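Local coordinates for (5-formylfuran-3-yl)methyl phosphate transaminase (Methanococcus jannaschii, PDB 2Z61), which catalyses the pyridoxal phosphate-dependent transfer of an amino group from alanine to a furancarboxaldehyde phosphate, yielding the furan precursor of methanofuran, at residues 67-70 with 71-74. Sequence-based numbering, arbitrary orientation.
Sequences GILE and LREK
Arg-72 reaches back over the first turn of helix 69-82 and grips the carbonyl of Gly-67, just ahead of the N-cap residue Ile-68. Its NE lies 2.8 Å from Gly-67 O in a nearly straight bond (164° at the hydrogen), and NH2 adds a weak second one. The oxygen sits within 8° of the guanidinium plane, whereas NE stands above the carbonyl plane. A bend at chi3 (-82°) turns the group back toward the helix start. Over one guanidinium face lies Leu-69 CD2, 3.4 Å from Arg-72 NH2, the two side chains crossing at about a right angle. Away from the guanidinium, Ile-68 CG1 packs against Leu-71 CB at 3.7 Å. The backbone takes up its helical pattern here, with Glu-73 N 2.9 Å from Leu-69 O and Lys-74 N bonded to Glu-70 O. A leucine in place of Arg-72 would probably leave Gly-67 O without this side-chain donor and the turn before the helix less firmly held. Arg-72 NH1 also bonds Pro-89 O, tying the helix start to the segment leading into strand 92-95, where both Leu-71 and Arg-72 rest on Ile-94, in the outermost strand, within this chain, of the seven-stranded mixed sheet of the large domain of this fold type I aminotransferase.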
loop_
_atom_site.group_PDB
_atom_site.type_symbol
_atom_site.label_atom_id
_atom_site.label_comp_id
_atom_site.label_asym_id
_atom_site.label_seq_id
_atom_site.Cartn_x
_atom_site.Cartn_y
_atom_site.Cartn_z
ATOM N N GLY A 67 -12.040 6.155 -2.584
ATOM C CA GLY A 67 -11.331 7.233 -3.254
ATOM C C GLY A 67 -12.330 8.353 -3.476
ATOM O O GLY A 67 -13.517 8.089 -3.688
ATOM N N ILE A 68 -11.878 9.601 -3.427
ATOM C CA ILE A 68 -12.804 10.706 -3.609
ATOM C C ILE A 68 -13.693 10.534 -4.833
ATOM O O ILE A 68 -13.248 10.115 -5.902
ATOM C CB ILE A 68 -12.076 12.071 -3.656
ATOM C CG1 ILE A 68 -11.133 12.157 -4.848
ATOM C CG2 ILE A 68 -11.290 12.259 -2.369
ATOM C CD1 ILE A 68 -10.361 13.475 -4.894
ATOM N N LEU A 69 -14.970 10.846 -4.640
ATOM C CA LEU A 69 -15.984 10.714 -5.677
ATOM C C LEU A 69 -15.654 11.499 -6.938
ATOM O O LEU A 69 -15.850 11.008 -8.049
ATOM C CB LEU A 69 -17.347 11.143 -5.105
ATOM C CG LEU A 69 -18.635 10.829 -5.877
ATOM C CD1 LEU A 69 -18.677 11.657 -7.134
ATOM C CD2 LEU A 69 -18.715 9.328 -6.194
ATOM N N GLU A 70 -15.138 12.710 -6.778
ATOM C CA GLU A 70 -14.804 13.531 -7.937
ATOM C C GLU A 70 -13.830 12.826 -8.874
ATOM O O GLU A 70 -13.969 12.913 -10.095
ATOM C CB GLU A 70 -14.198 14.870 -7.506
ATOM C CG GLU A 70 -15.080 15.712 -6.596
ATOM C CD GLU A 70 -15.408 15.019 -5.279
ATOM O OE1 GLU A 70 -14.466 14.625 -4.558
ATOM O OE2 GLU A 70 -16.610 14.875 -4.966
ATOM N N LEU A 71 -12.839 12.139 -8.308
ATOM C CA LEU A 71 -11.849 11.439 -9.126
ATOM C C LEU A 71 -12.513 10.289 -9.882
ATOM O O LEU A 71 -12.369 10.164 -11.093
ATOM C CB LEU A 71 -10.723 10.876 -8.256
ATOM C CG LEU A 71 -9.292 10.902 -8.807
ATOM C CD1 LEU A 71 -8.519 9.741 -8.200
ATOM C CD2 LEU A 71 -9.272 10.819 -10.321
ATOM N N ARG A 72 -13.227 9.444 -9.151
ATOM C CA ARG A 72 -13.903 8.312 -9.760
ATOM C C ARG A 72 -14.843 8.759 -10.886
ATOM O O ARG A 72 -15.003 8.058 -11.882
ATOM C CB ARG A 72 -14.651 7.511 -8.688
ATOM C CG ARG A 72 -13.710 6.859 -7.677
ATOM C CD ARG A 72 -14.443 5.965 -6.671
ATOM N NE ARG A 72 -15.026 6.722 -5.565
ATOM C CZ ARG A 72 -16.312 6.680 -5.232
ATOM N NH1 ARG A 72 -17.152 5.924 -5.923
ATOM N NH2 ARG A 72 -16.758 7.378 -4.196
ATOM N N GLU A 73 -15.447 9.934 -10.739
ATOM C CA GLU A 73 -16.335 10.429 -11.784
ATOM C C GLU A 73 -15.539 10.769 -13.035
ATOM O O GLU A 73 -15.937 10.407 -14.140
ATOM C CB GLU A 73 -17.115 11.653 -11.306
ATOM C CG GLU A 73 -18.102 11.336 -10.197
ATOM C CD GLU A 73 -18.912 12.547 -9.779
ATOM O OE1 GLU A 73 -18.315 13.632 -9.611
ATOM O OE2 GLU A 73 -20.140 12.409 -9.601
ATOM N N LYS A 74 -14.410 11.451 -12.865
ATOM C CA LYS A 74 -13.571 11.804 -14.003
ATOM C C LYS A 74 -13.076 10.558 -14.751
ATOM O O LYS A 74 -13.076 10.527 -15.982
ATOM C CB LYS A 74 -12.376 12.637 -13.541
ATOM C CG LYS A 74 -12.732 14.057 -13.126
ATOM C CD LYS A 74 -13.187 14.891 -14.312
ATOM C CE LYS A 74 -13.792 16.214 -13.858
ATOM N NZ LYS A 74 -12.908 16.956 -12.910
#